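Local coordinates for oligopeptide-binding protein oppA (Lactococcus lactis, PDB 3DRF) that captures oligopeptides outside the cell, closing around them like a Venus fly-trap, and serves the OppABCDF ABC transporter that takes them up, at residues L106-G111 and K217-G222; T115-E120 and A195-L200; P241-E246 and A561-S566; M45-L50 and E227-G232; I235-N240 and N251-E256. One frame throughout, in Å; residues are numbered along the deposited sequence. Where two conformers were deposited one is given.

Contact 1. Residues L106-G111 and K217-G222; sequences LKWSDG and KPLVTG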
# COMPACT_ATOMS: atom_id res chain seq x y z
N LEU A 106 -0.96 28.65 -0.30
CA LEU A 106 -0.25 27.38 -0.06
C LEU A 106 1.27 27.57 -0.24
O LEU A 106 1.72 27.88 -1.29
CB LEU A 106 -0.78 26.28 -1.03
CG LEU A 106 -0.14 24.92 -0.88
CD1 LEU A 106 -0.42 24.30 0.52
CD2 LEU A 106 -0.63 23.97 -2.06
N LYS A 107 1.97 27.32 0.84
CA LYS A 107 3.42 27.49 0.92
C LYS A 107 4.11 26.21 1.44
O LYS A 107 3.52 25.40 2.07
CB LYS A 107 3.71 28.68 1.87
CG LYS A 107 3.20 30.05 1.35
CD LYS A 107 3.56 31.14 2.39
CE LYS A 107 3.02 32.46 1.90
NZ LYS A 107 3.75 32.69 0.65
N TRP A 108 5.36 26.11 1.12
CA TRP A 108 6.29 25.19 1.79
C TRP A 108 6.71 25.75 3.17
O TRP A 108 6.54 26.93 3.46
CB TRP A 108 7.60 25.05 0.94
CG TRP A 108 7.29 24.36 -0.42
CD1 TRP A 108 7.20 24.97 -1.61
CD2 TRP A 108 6.94 22.98 -0.62
NE1 TRP A 108 6.87 24.05 -2.59
CE2 TRP A 108 6.68 22.84 -1.99
CE3 TRP A 108 6.88 21.86 0.21
CZ2 TRP A 108 6.37 21.60 -2.57
CZ3 TRP A 108 6.55 20.63 -0.36
CH2 TRP A 108 6.29 20.51 -1.75
N SER A 109 7.29 24.86 3.97
CA SER A 109 7.64 25.20 5.36
C SER A 109 8.86 26.17 5.47
O SER A 109 9.19 26.58 6.53
CB SER A 109 7.87 23.93 6.15
OG SER A 109 8.79 23.10 5.46
N ASP A 110 9.46 26.51 4.36
CA ASP A 110 10.49 27.58 4.33
C ASP A 110 9.87 28.92 3.87
O ASP A 110 10.60 29.86 3.67
CB ASP A 110 11.65 27.17 3.43
CG ASP A 110 11.32 27.21 1.97
OD1 ASP A 110 10.16 27.20 1.61
OD2 ASP A 110 12.24 27.25 1.16
N GLY A 111 8.54 28.98 3.70
CA GLY A 111 7.87 30.21 3.28
C GLY A 111 7.75 30.43 1.75
O GLY A 111 7.05 31.32 1.34
N LYS A 217 15.84 16.45 6.37
CA LYS A 217 15.76 17.91 6.23
C LYS A 217 14.86 18.30 5.03
O LYS A 217 15.28 18.96 4.17
CB LYS A 217 17.18 18.54 6.01
CG LYS A 217 18.14 18.45 7.26
CD LYS A 217 19.44 19.28 7.06
CE LYS A 217 20.50 18.81 5.96
NZ LYS A 217 21.87 19.51 5.78
N PRO A 218 13.61 17.81 5.05
CA PRO A 218 12.69 18.10 3.94
C PRO A 218 11.99 19.45 4.07
O PRO A 218 12.07 20.02 5.10
CB PRO A 218 11.65 16.97 4.08
CG PRO A 218 11.50 16.85 5.63
CD PRO A 218 12.93 17.05 6.14
N LEU A 219 11.36 19.94 3.02
CA LEU A 219 10.25 20.89 3.13
C LEU A 219 8.91 20.14 3.06
O LEU A 219 8.76 19.16 2.35
CB LEU A 219 10.28 21.95 2.00
CG LEU A 219 11.59 22.76 1.89
CD1 LEU A 219 11.44 23.88 0.82
CD2 LEU A 219 11.96 23.38 3.27
N VAL A 220 7.94 20.67 3.80
CA VAL A 220 6.58 20.10 3.83
C VAL A 220 5.55 21.22 3.77
O VAL A 220 5.84 22.38 3.82
CB VAL A 220 6.34 19.21 5.06
CG1 VAL A 220 7.43 18.12 5.15
CG2 VAL A 220 6.33 20.07 6.37
N THR A 221 4.32 20.78 3.63
CA THR A 221 3.19 21.71 3.45
C THR A 221 2.09 21.60 4.56
O THR A 221 1.18 22.34 4.56
CB THR A 221 2.46 21.46 2.08
OG1 THR A 221 1.82 20.18 2.07
CG2 THR A 221 3.45 21.60 0.89
N GLY A 222 2.23 20.66 5.47
CA GLY A 222 1.19 20.35 6.43
C GLY A 222 1.17 21.26 7.67
O GLY A 222 1.91 22.19 7.79
O HOH W 1 2.20 24.93 4.39
O HOH W 2 10.24 21.28 6.94

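Contact 2. Residues T115-E120 and A195-L200; sequences TAKDYE and APYQYL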
# COMPACT_ATOMS: atom_id res chain seq x y z
N THR A 115 3.84 25.79 -6.16
CA THR A 115 3.49 26.20 -7.52
C THR A 115 3.06 25.05 -8.40
O THR A 115 3.22 23.90 -8.10
CB THR A 115 4.75 26.87 -8.23
OG1 THR A 115 5.72 25.86 -8.50
CG2 THR A 115 5.32 28.03 -7.36
N ALA A 116 2.57 25.40 -9.58
CA ALA A 116 2.15 24.43 -10.63
C ALA A 116 3.32 23.45 -10.93
O ALA A 116 3.10 22.25 -11.05
CB ALA A 116 1.73 25.23 -11.91
N LYS A 117 4.53 23.97 -11.05
CA LYS A 117 5.69 23.11 -11.31
C LYS A 117 5.95 22.04 -10.20
O LYS A 117 6.35 20.96 -10.50
CB LYS A 117 6.94 23.99 -11.49
CG LYS A 117 8.29 23.22 -11.66
CD LYS A 117 8.25 22.22 -12.87
CE LYS A 117 9.65 21.51 -12.97
NZ LYS A 117 9.57 20.51 -14.13
N ASP A 118 5.68 22.39 -8.93
CA ASP A 118 5.81 21.42 -7.81
C ASP A 118 4.88 20.20 -8.00
O ASP A 118 5.19 19.15 -7.61
CB ASP A 118 5.51 22.13 -6.48
CG ASP A 118 6.54 23.20 -6.14
OD1 ASP A 118 7.66 23.10 -6.59
OD2 ASP A 118 6.16 24.10 -5.45
N TYR A 119 3.70 20.47 -8.54
CA TYR A 119 2.75 19.36 -8.84
C TYR A 119 3.21 18.45 -10.01
O TYR A 119 3.21 17.28 -9.91
CB TYR A 119 1.36 19.98 -9.10
CG TYR A 119 0.34 18.89 -9.37
CD1 TYR A 119 -0.01 17.93 -8.39
CD2 TYR A 119 -0.23 18.77 -10.62
CE1 TYR A 119 -0.94 16.91 -8.67
CE2 TYR A 119 -1.15 17.77 -10.91
CZ TYR A 119 -1.49 16.83 -9.94
OH TYR A 119 -2.41 15.83 -10.24
N GLU A 120 3.59 19.08 -11.11
CA GLU A 120 4.17 18.34 -12.24
C GLU A 120 5.43 17.57 -11.80
O GLU A 120 5.66 16.47 -12.23
CB GLU A 120 4.48 19.34 -13.41
CG GLU A 120 5.11 18.63 -14.63
CD GLU A 120 6.64 18.43 -14.55
OE1 GLU A 120 7.29 18.99 -13.71
OE2 GLU A 120 7.10 17.69 -15.43
N ALA A 195 5.88 18.11 -4.79
CA ALA A 195 7.31 17.97 -4.42
C ALA A 195 7.97 19.32 -4.61
O ALA A 195 7.66 20.00 -5.57
CB ALA A 195 7.98 16.89 -5.32
N PRO A 196 8.86 19.68 -3.70
CA PRO A 196 9.42 21.04 -3.71
C PRO A 196 10.57 21.19 -4.74
O PRO A 196 11.75 21.09 -4.40
CB PRO A 196 9.88 21.23 -2.26
CG PRO A 196 10.25 19.77 -1.80
CD PRO A 196 9.18 18.93 -2.47
N TYR A 197 10.17 21.48 -5.98
CA TYR A 197 11.12 21.52 -7.10
C TYR A 197 12.28 22.52 -6.91
O TYR A 197 13.38 22.17 -7.11
CB TYR A 197 10.38 21.76 -8.41
CG TYR A 197 11.33 21.96 -9.58
CD1 TYR A 197 12.01 20.91 -10.13
CD2 TYR A 197 11.56 23.24 -10.08
CE1 TYR A 197 12.89 21.12 -11.19
CE2 TYR A 197 12.43 23.45 -11.15
CZ TYR A 197 13.08 22.38 -11.66
OH TYR A 197 13.97 22.53 -12.73
N GLN A 198 12.00 23.73 -6.46
CA GLN A 198 13.10 24.70 -6.29
C GLN A 198 14.10 24.23 -5.23
O GLN A 198 15.24 24.47 -5.36
CB GLN A 198 12.57 26.10 -5.95
CG GLN A 198 11.87 26.83 -7.09
CD GLN A 198 12.75 27.04 -8.31
OE1 GLN A 198 13.93 27.26 -8.21
NE2 GLN A 198 12.16 26.95 -9.46
N TYR A 199 13.62 23.56 -4.19
CA TYR A 199 14.49 23.02 -3.11
C TYR A 199 15.39 21.83 -3.57
O TYR A 199 16.46 21.66 -3.10
CB TYR A 199 13.59 22.58 -1.97
CG TYR A 199 14.28 22.18 -0.67
CD1 TYR A 199 15.08 23.10 0.04
CD2 TYR A 199 14.07 20.94 -0.11
CE1 TYR A 199 15.66 22.77 1.25
CE2 TYR A 199 14.66 20.59 1.10
CZ TYR A 199 15.46 21.52 1.75
OH TYR A 199 16.07 21.20 2.96
N LEU A 200 14.87 21.05 -4.49
CA LEU A 200 15.43 19.76 -4.89
C LEU A 200 16.10 19.73 -6.27
O LEU A 200 16.70 18.76 -6.62
CB LEU A 200 14.29 18.69 -4.87
CG LEU A 200 13.63 18.47 -3.48
CD1 LEU A 200 12.49 17.40 -3.60
CD2 LEU A 200 14.67 18.01 -2.44
O HOH W 3 9.55 24.57 -5.10

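Contact 3. Residues P241-E246 and A561-S566; sequences PYYWGE and AMNTWS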
# COMPACT_ATOMS: atom_id res chain seq x y z
N PRO A 241 4.48 27.54 10.59
CA PRO A 241 3.85 28.87 10.63
C PRO A 241 3.28 29.36 9.31
O PRO A 241 2.50 30.26 9.24
CB PRO A 241 5.01 29.81 11.10
CG PRO A 241 6.18 29.15 10.68
CD PRO A 241 5.93 27.64 10.82
N TYR A 242 3.71 28.71 8.24
CA TYR A 242 3.22 29.05 6.88
C TYR A 242 1.97 28.28 6.44
O TYR A 242 1.46 28.54 5.39
CB TYR A 242 4.36 28.85 5.86
CG TYR A 242 5.59 29.73 6.14
CD1 TYR A 242 5.56 31.11 5.92
CD2 TYR A 242 6.77 29.16 6.61
CE1 TYR A 242 6.64 31.89 6.20
CE2 TYR A 242 7.87 29.96 6.85
CZ TYR A 242 7.77 31.31 6.62
OH TYR A 242 8.85 32.12 6.84
N TYR A 243 1.49 27.39 7.26
CA TYR A 243 0.30 26.57 6.90
C TYR A 243 -0.89 27.48 6.70
O TYR A 243 -1.14 28.34 7.46
CB TYR A 243 0.00 25.59 8.05
CG TYR A 243 -1.17 24.65 7.78
CD1 TYR A 243 -1.17 23.77 6.67
CD2 TYR A 243 -2.27 24.64 8.64
CE1 TYR A 243 -2.25 22.95 6.42
CE2 TYR A 243 -3.36 23.80 8.38
CZ TYR A 243 -3.34 22.98 7.28
OH TYR A 243 -4.43 22.15 7.04
N TRP A 244 -1.65 27.21 5.66
CA TRP A 244 -2.77 28.05 5.22
C TRP A 244 -4.03 27.86 6.07
O TRP A 244 -4.89 28.65 6.05
CB TRP A 244 -3.07 27.74 3.73
CG TRP A 244 -3.40 26.24 3.50
CD1 TRP A 244 -2.53 25.29 3.19
CD2 TRP A 244 -4.67 25.59 3.72
NE1 TRP A 244 -3.15 24.08 3.17
CE2 TRP A 244 -4.47 24.23 3.51
CE3 TRP A 244 -5.96 26.04 4.07
CZ2 TRP A 244 -5.48 23.30 3.62
CZ3 TRP A 244 -6.97 25.10 4.21
CH2 TRP A 244 -6.73 23.75 3.98
N GLY A 245 -4.10 26.75 6.76
CA GLY A 245 -5.34 26.28 7.34
C GLY A 245 -5.44 26.52 8.81
O GLY A 245 -4.91 27.41 9.34
N GLU A 246 -6.22 25.66 9.43
CA GLU A 246 -6.50 25.79 10.85
C GLU A 246 -5.18 25.58 11.61
O GLU A 246 -4.53 24.61 11.43
CB GLU A 246 -7.54 24.72 11.26
CG GLU A 246 -8.91 24.91 10.61
CD GLU A 246 -9.59 26.18 11.08
OE1 GLU A 246 -9.63 26.36 12.30
OE2 GLU A 246 -10.06 26.97 10.23
N ALA A 561 -12.50 12.86 8.22
CA ALA A 561 -11.95 13.88 9.10
C ALA A 561 -10.71 14.48 8.45
O ALA A 561 -9.77 13.81 8.23
CB ALA A 561 -11.59 13.23 10.45
N MET A 562 -10.79 15.76 8.15
CA MET A 562 -9.71 16.42 7.36
C MET A 562 -8.72 17.27 8.17
O MET A 562 -7.76 17.70 7.65
CB MET A 562 -10.31 17.29 6.24
CG MET A 562 -11.13 16.51 5.21
SD MET A 562 -10.01 15.41 4.26
CE MET A 562 -10.67 13.77 4.74
N ASN A 563 -9.01 17.51 9.43
CA ASN A 563 -8.22 18.44 10.25
C ASN A 563 -7.82 17.90 11.59
O ASN A 563 -7.61 18.63 12.51
CB ASN A 563 -9.03 19.69 10.47
CG ASN A 563 -8.88 20.65 9.39
OD1 ASN A 563 -7.81 21.13 9.14
ND2 ASN A 563 -9.95 20.93 8.72
N THR A 564 -7.71 16.59 11.67
CA THR A 564 -7.36 15.95 12.93
C THR A 564 -6.11 16.56 13.59
O THR A 564 -6.11 16.79 14.74
CB THR A 564 -7.19 14.46 12.74
OG1 THR A 564 -8.42 13.94 12.23
CG2 THR A 564 -6.95 13.77 14.09
N TRP A 565 -5.02 16.74 12.85
CA TRP A 565 -3.78 17.24 13.48
C TRP A 565 -3.89 18.66 14.02
O TRP A 565 -3.19 19.02 14.88
CB TRP A 565 -2.58 17.11 12.51
CG TRP A 565 -2.31 15.64 12.20
CD1 TRP A 565 -2.49 15.00 11.00
CD2 TRP A 565 -1.91 14.65 13.12
NE1 TRP A 565 -2.17 13.71 11.12
CE2 TRP A 565 -1.85 13.43 12.42
CE3 TRP A 565 -1.57 14.65 14.48
CZ2 TRP A 565 -1.46 12.26 13.03
CZ3 TRP A 565 -1.18 13.48 15.07
CH2 TRP A 565 -1.11 12.31 14.35
N SER A 566 -4.79 19.46 13.48
CA SER A 566 -5.08 20.79 14.03
C SER A 566 -6.09 20.78 15.17
O SER A 566 -6.14 21.73 15.94
CB SER A 566 -5.59 21.71 12.93
OG SER A 566 -4.57 21.95 11.99
O HOH W 4 -6.98 23.23 7.74

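Contact 4. Residues M45-L50 and E227-G232; sequences MKAQWL and ENVVAG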
# COMPACT_ATOMS: atom_id res chain seq x y z
N MET A 45 12.44 2.93 10.92
CA MET A 45 11.75 3.88 10.07
C MET A 45 12.61 4.20 8.83
O MET A 45 13.77 4.35 8.92
CB MET A 45 11.55 5.14 10.93
CG MET A 45 10.82 6.22 10.21
SD MET A 45 10.72 7.75 11.15
CE MET A 45 12.45 8.38 11.08
N LYS A 46 11.98 4.32 7.70
CA LYS A 46 12.63 4.74 6.44
C LYS A 46 12.02 6.09 6.08
O LYS A 46 11.03 6.19 5.41
CB LYS A 46 12.39 3.73 5.32
CG LYS A 46 13.11 2.46 5.54
CD LYS A 46 12.82 1.52 4.41
CE LYS A 46 13.09 2.12 2.97
NZ LYS A 46 14.47 2.42 2.80
N ALA A 47 12.64 7.14 6.58
CA ALA A 47 12.17 8.51 6.28
C ALA A 47 12.33 8.81 4.78
O ALA A 47 13.35 8.72 4.27
CB ALA A 47 12.93 9.58 7.06
N GLN A 48 11.20 9.09 4.15
CA GLN A 48 11.17 9.52 2.71
C GLN A 48 9.93 10.38 2.54
O GLN A 48 8.83 9.91 2.58
CB GLN A 48 11.12 8.30 1.77
CG GLN A 48 11.07 8.72 0.26
CD GLN A 48 12.04 9.88 -0.04
OE1 GLN A 48 11.63 10.95 -0.32
NE2 GLN A 48 13.32 9.60 -0.00
N TRP A 49 10.16 11.68 2.38
CA TRP A 49 9.05 12.64 2.40
C TRP A 49 8.37 12.82 1.05
O TRP A 49 7.33 13.41 0.96
CB TRP A 49 9.57 14.01 2.97
CG TRP A 49 9.96 13.87 4.47
CD1 TRP A 49 11.16 13.51 4.97
CD2 TRP A 49 9.08 14.04 5.59
NE1 TRP A 49 11.09 13.47 6.34
CE2 TRP A 49 9.83 13.80 6.75
CE3 TRP A 49 7.71 14.40 5.72
CZ2 TRP A 49 9.28 13.91 8.05
CZ3 TRP A 49 7.17 14.46 7.01
CH2 TRP A 49 7.96 14.22 8.16
N LEU A 50 8.98 12.25 0.02
CA LEU A 50 8.38 12.26 -1.34
C LEU A 50 7.59 10.98 -1.57
O LEU A 50 8.10 9.92 -1.51
CB LEU A 50 9.47 12.37 -2.44
CG LEU A 50 10.40 13.61 -2.40
CD1 LEU A 50 11.31 13.60 -3.62
CD2 LEU A 50 9.57 14.96 -2.34
N GLU A 227 10.96 19.38 12.66
CA GLU A 227 12.10 20.17 13.11
C GLU A 227 13.35 19.31 13.21
O GLU A 227 14.46 19.78 12.92
CB GLU A 227 11.81 20.84 14.45
CG GLU A 227 12.96 21.68 15.00
CD GLU A 227 13.10 23.03 14.30
OE1 GLU A 227 12.22 23.38 13.48
OE2 GLU A 227 14.09 23.74 14.57
N ASN A 228 13.20 18.09 13.64
CA ASN A 228 14.28 17.11 13.68
C ASN A 228 13.80 15.71 13.29
O ASN A 228 12.68 15.31 13.62
CB ASN A 228 14.93 17.07 15.06
CG ASN A 228 16.24 16.32 15.07
OD1 ASN A 228 16.38 15.29 15.73
ND2 ASN A 228 17.22 16.83 14.33
N VAL A 229 14.67 14.99 12.65
CA VAL A 229 14.41 13.62 12.27
C VAL A 229 15.63 12.78 12.66
O VAL A 229 16.72 13.07 12.27
CB VAL A 229 14.20 13.50 10.74
CG1 VAL A 229 14.03 12.05 10.35
CG2 VAL A 229 13.01 14.31 10.30
N VAL A 230 15.41 11.74 13.47
CA VAL A 230 16.46 10.82 13.86
C VAL A 230 16.27 9.57 12.99
O VAL A 230 15.32 8.84 13.14
CB VAL A 230 16.37 10.46 15.37
CG1 VAL A 230 17.39 9.39 15.75
CG2 VAL A 230 16.57 11.71 16.24
N ALA A 231 17.18 9.39 12.06
CA ALA A 231 17.09 8.32 11.09
C ALA A 231 16.77 6.99 11.74
O ALA A 231 17.36 6.61 12.71
CB ALA A 231 18.39 8.22 10.27
N GLY A 232 15.77 6.31 11.21
CA GLY A 232 15.42 4.99 11.69
C GLY A 232 14.50 5.00 12.92
O GLY A 232 13.97 4.00 13.24
O HOH W 5 15.13 7.15 8.35

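Contact 5. Residues I235-N240 and N251-E256; sequences IKYVPN and NSITYE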
# COMPACT_ATOMS: atom_id res chain seq x y z
N ILE A 235 10.60 11.44 14.66
CA ILE A 235 10.41 12.79 14.15
C ILE A 235 9.89 13.69 15.30
O ILE A 235 9.00 13.31 16.01
CB ILE A 235 9.28 12.84 13.09
CG1 ILE A 235 9.48 11.77 11.98
CG2 ILE A 235 9.14 14.26 12.50
CD1 ILE A 235 8.21 11.47 11.17
N LYS A 236 10.47 14.86 15.44
CA LYS A 236 9.92 15.93 16.32
C LYS A 236 9.25 16.95 15.42
O LYS A 236 9.86 17.62 14.64
CB LYS A 236 10.97 16.66 17.21
CG LYS A 236 10.26 17.55 18.32
CD LYS A 236 11.12 18.55 19.03
CE LYS A 236 10.26 19.63 19.73
NZ LYS A 236 10.79 21.03 19.75
N TYR A 237 7.96 17.05 15.60
CA TYR A 237 7.16 18.01 14.87
C TYR A 237 6.83 19.28 15.69
O TYR A 237 6.49 19.21 16.89
CB TYR A 237 5.84 17.35 14.54
CG TYR A 237 5.80 16.34 13.40
CD1 TYR A 237 5.90 16.78 12.09
CD2 TYR A 237 5.54 15.00 13.63
CE1 TYR A 237 5.77 15.85 11.01
CE2 TYR A 237 5.42 14.11 12.57
CZ TYR A 237 5.54 14.55 11.28
OH TYR A 237 5.37 13.73 10.21
N VAL A 238 6.92 20.44 15.04
CA VAL A 238 6.50 21.72 15.62
C VAL A 238 5.56 22.38 14.62
O VAL A 238 5.55 21.97 13.46
CB VAL A 238 7.73 22.68 15.92
CG1 VAL A 238 8.68 21.94 16.87
CG2 VAL A 238 8.45 23.06 14.61
N PRO A 239 4.79 23.38 15.01
CA PRO A 239 3.85 23.95 14.03
C PRO A 239 4.60 24.58 12.84
O PRO A 239 5.66 25.13 12.99
CB PRO A 239 3.16 25.04 14.84
CG PRO A 239 3.15 24.48 16.27
CD PRO A 239 4.55 23.91 16.38
N ASN A 240 3.99 24.44 11.68
CA ASN A 240 4.44 25.11 10.46
C ASN A 240 3.73 26.47 10.34
O ASN A 240 2.60 26.52 10.09
CB ASN A 240 4.09 24.21 9.24
CG ASN A 240 4.29 24.92 7.92
OD1 ASN A 240 4.91 25.93 7.81
ND2 ASN A 240 3.75 24.33 6.89
N ASN A 251 1.61 22.39 20.93
CA ASN A 251 2.96 22.90 20.80
C ASN A 251 3.89 21.96 20.05
O ASN A 251 4.70 22.43 19.32
CB ASN A 251 3.53 23.21 22.20
CG ASN A 251 4.91 23.84 22.15
OD1 ASN A 251 5.09 24.91 21.65
ND2 ASN A 251 5.85 23.14 22.63
N SER A 252 3.78 20.65 20.25
CA SER A 252 4.67 19.73 19.53
C SER A 252 4.03 18.35 19.47
O SER A 252 3.14 18.06 20.20
CB SER A 252 6.04 19.65 20.17
OG SER A 252 6.01 18.85 21.34
N ILE A 253 4.55 17.54 18.57
CA ILE A 253 4.27 16.11 18.49
C ILE A 253 5.56 15.35 18.27
O ILE A 253 6.26 15.69 17.38
CB ILE A 253 3.30 15.76 17.30
CG1 ILE A 253 1.99 16.52 17.38
CG2 ILE A 253 3.06 14.19 17.25
CD1 ILE A 253 1.14 16.55 16.06
N THR A 254 5.83 14.32 19.06
CA THR A 254 6.94 13.42 18.77
C THR A 254 6.30 12.15 18.17
O THR A 254 5.25 11.69 18.60
CB THR A 254 7.78 13.15 20.02
OG1 THR A 254 6.96 12.50 21.00
CG2 THR A 254 8.32 14.47 20.53
N TYR A 255 6.93 11.61 17.16
CA TYR A 255 6.40 10.42 16.49
C TYR A 255 7.56 9.43 16.35
O TYR A 255 8.53 9.76 15.73
CB TYR A 255 5.79 10.79 15.12
CG TYR A 255 4.55 9.98 14.69
CD1 TYR A 255 4.45 8.64 14.91
CD2 TYR A 255 3.51 10.59 14.08
CE1 TYR A 255 3.34 7.93 14.50
CE2 TYR A 255 2.39 9.89 13.68
CZ TYR A 255 2.32 8.56 13.91
OH TYR A 255 1.20 7.87 13.56
N GLU A 256 7.44 8.27 16.98
CA GLU A 256 8.54 7.31 17.13
C GLU A 256 8.14 5.93 16.66
O GLU A 256 7.01 5.57 16.84
CB GLU A 256 9.00 7.22 18.63
CG GLU A 256 9.41 8.54 19.27
CD GLU A 256 10.01 8.35 20.65
OE1 GLU A 256 9.89 7.32 21.29
OE2 GLU A 256 10.61 9.32 21.06

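Contact 1. Residues L106-G111 and K217-G222
Trp-108 and Thr-221 lie side by side and point the same way, and this is the buried, closely packed part of the contact. The Thr-221 methyl CG2 sits over one face of the indole, 3.8 Å from the centroid of the six-membered ring and shifted toward its rim, a CH-pi contact. Next to it the Leu-219 CB touches Trp-108 CE3 at 3.8 Å. Both polar ends in this buried part have partners: Trp-108 NE1 donates to Asp-118, and Thr-221 OG1 is hydrogen-bonded to Asp-70.

Ser-109 marks the change to the wetter side. Its OG, set between the backbone N and the carbonyl carbon (chi1 52°), accepts a nearly straight bond from Val-220 N at 3.1 Å. The return bond from Ser-109 N to Val-220 O, 2.9 Å long, is weak because its angle at hydrogen is just 116°. One water joins Ser-109 OG to Pro-218 O, and another lies within hydrogen-bonding distance of both Lys-107 O and Thr-221 O. At the exposed corner of the type I turn Trp-108 to Gly-111, the carboxylate of Asp-110 rests against a methyl, with OD2 3.5 Å from Leu-219 CD1, while its OD1 bonds to Ser-112.

The chemistry is that of two irregular loops fastened by a serine hydroxyl that accepts from a backbone amide, with one water between two backbone carbonyls and another between that hydroxyl and Pro-218 O.

Contact 2. Residues T115-E120 and A195-L200
Ala-195 N donates an almost straight hydrogen bond of 3.1 Å to Asp-118 O, approaching from above the carbonyl plane, and so ties the loop ahead of helix 197-200 to the first turn of helix 116-127. Asp-118 also grips with its side chain. OD1 accepts from Tyr-197 N at 3.0 Å, met from above the carboxylate plane, and accepts a hydrogen bond from a water that in turn accepts from Gln-198 N. The carboxylate therefore reaches the amides that open the second helix, although it belongs to the first. Its other oxygen, OD2, accepts from Thr-115 N at 3.0 Å, one half of a capping box; the return bond from Asp-118 N to Thr-115 OG1 is weak.

Lys-117 lies obliquely across Tyr-197. A bend at chi2 (57°) turns the chain at CD, and farther out CE stands squarely over the centre of the phenol ring, 3.5 Å from the centroid. NZ, at 4.7 Å from that centroid, adds a cation-pi contact and is also held by salt bridges to Glu-120 and Glu-124. The ammonium is thus shared between two carboxylates and an aromatic face.

Beyond the pair, Asp-118 OD2 has a second donor in Trp-108, Phe-121 of helix 116-127 meets the Tyr-197 ring edge-to-face, and Ala-116 and Tyr-119 lean on strand 170-174.

Contact 3. Residues P241-E246 and A561-S566
Ser-566 meets Glu-246 where the short C-terminal helix 564-567 comes against the loop between strands 234-239 and 252-258, a join between distant parts of the chain in this periplasmic-binding-protein fold. Direct hydrogen bonding across it amounts to one bond. Ser-566 OG, anti to the carbonyl carbon (chi1 -66°), donates to Glu-246 O at 2.7 Å. The hydroxyl comes from above the carbonyl plane.

Water-mediated bonding does the rest of the polar work. A single water donates to Asn-563 OD1 at 2.7 Å, accepts from Glu-246 N and is hydrogen-bonded to Tyr-243 OH. It links a phenol, a backbone amide and a side-chain amide whose own atoms stay apart: Tyr-243 OH and Asn-563 OD1 are 4.1 Å from each other, with the ring and amide planes steeply inclined at 74°. Asn-563 holds the N-cap position of the helix, yet its side chain makes no capping bond and is turned to this water instead.

Van der Waals contact is slight. Glu-246 CB touches Ser-566 CB at 4.0 Å, and the glutamate chain then bends away at chi2 (-66°). Within the loop, the peptide after Trp-244 folds back over the Tyr-243 ring, bringing Gly-245 N 3.3 Å above the ring plane and toward its rim.

Contact 4. Residues M45-L50 and E227-G232
Met-45 reaches Val-229 and Val-230 with an extended chain: CG is anti to the backbone N (chi1 -179°), SD continues the extended line, and a turn at chi3 (72°) sets CE beside the strand. There the methyl lies 3.6 Å from Val-230 O and 4.1 Å from Val-229 CG1. Val-229 spreads its two branches over the loop. CG1 faces Met-45 and also Ala-47 CB, while CG2, anti to the carbonyl carbon, approaches Trp-49 CZ2 at 4.4 Å.

Backbone atoms take over beyond the end of strand 224-230. Met-45 N donates to Gly-232 O at 3.0 Å, coming in from well above the carbonyl plane, and Gly-232 CA makes a CA-H...O contact of 3.3 Å with Met-45 O. A water completes the junction: it accepts from Gly-232 N and Ala-47 N and donates to Met-45 O at 3.2 Å, so it serves three backbone groups at once. Gly-232 takes a conformation in which a CB would press on the preceding carbonyl oxygen.

Phe-59 of helix 57-62 backs Met-45 and Ala-47 and stacks edge-to-face on Trp-49, whose NE1 donates to Thr-215 O. The contact thus divides its chemistry: loose apolar contacts carry the strand part, whereas one direct backbone bond and a shared water join the chain beyond it.

Contact 5. Residues I235-N240 and N251-E256
Ile-235 and Tyr-255 form a hydrogen-bonded antiparallel pair, N to O at 2.9 Å in both directions. Tyr-237 and Ile-253 form a second, with Tyr-237 N to Ile-253 O at 2.8 Å and the return bond from Ile-253 N to Tyr-237 O at 3.1 Å. Between them Lys-236 and Thr-254 make a non-hydrogen-bonded pair, where Thr-254 CA comes 3.4 Å from Ile-235 O in a CA-H...O contact.

The side chains of the two bonded pairs share one face of the sheet. Tyr-237, its CG anti to the carbonyl carbon (chi1 -77°), turns an edge to Tyr-255, Tyr-237 CE2 lying 4.2 Å from Tyr-255 CB. Ile-235 CG2, from the same strand, sits over the centre of the Tyr-237 ring at 3.6 Å above its plane.

Farther out, Tyr-237 OH bonds to Met-62 O and Tyr-255 OH to Asn-276, so both phenols are tied at their polar ends. Helix 57-62 covers Ile-235 and Tyr-255, and Ser-252 OG and Asn-251 ND2 both bond to Asn-34, at the start of the next strand, 34-40.

The face carrying Lys-236 and Thr-254 is more exposed. The chemistry implies a two-sided strand pair: regular backbone bonds through the middle, and a buried aromatic and aliphatic layer whose hydroxyls have partners.

In the fold
Four of the five contacts cluster around the five-stranded mixed sheet. Contacts 4 and 5, about 12 Å apart between centres, share it directly through neighbouring strands 224-230 and 234-239, with Lys-236 bonded to the bulge at Glu-227 and Asn-228. Contact 1 lies about 14 Å from contact 5 and joins it through Gly-222 O and Asn-240 ND2; it also touches contact 2, which lies farther out, about 24 Å from contact 5. Contact 3 brings in the C-terminal helix, and its segments alternate with those of contact 5 along the chain. Contacts 2 and 1 close successively wider chain loops within that of contact 4, so distant sequence is gathered together, probably into one lobe of this peptide receptor.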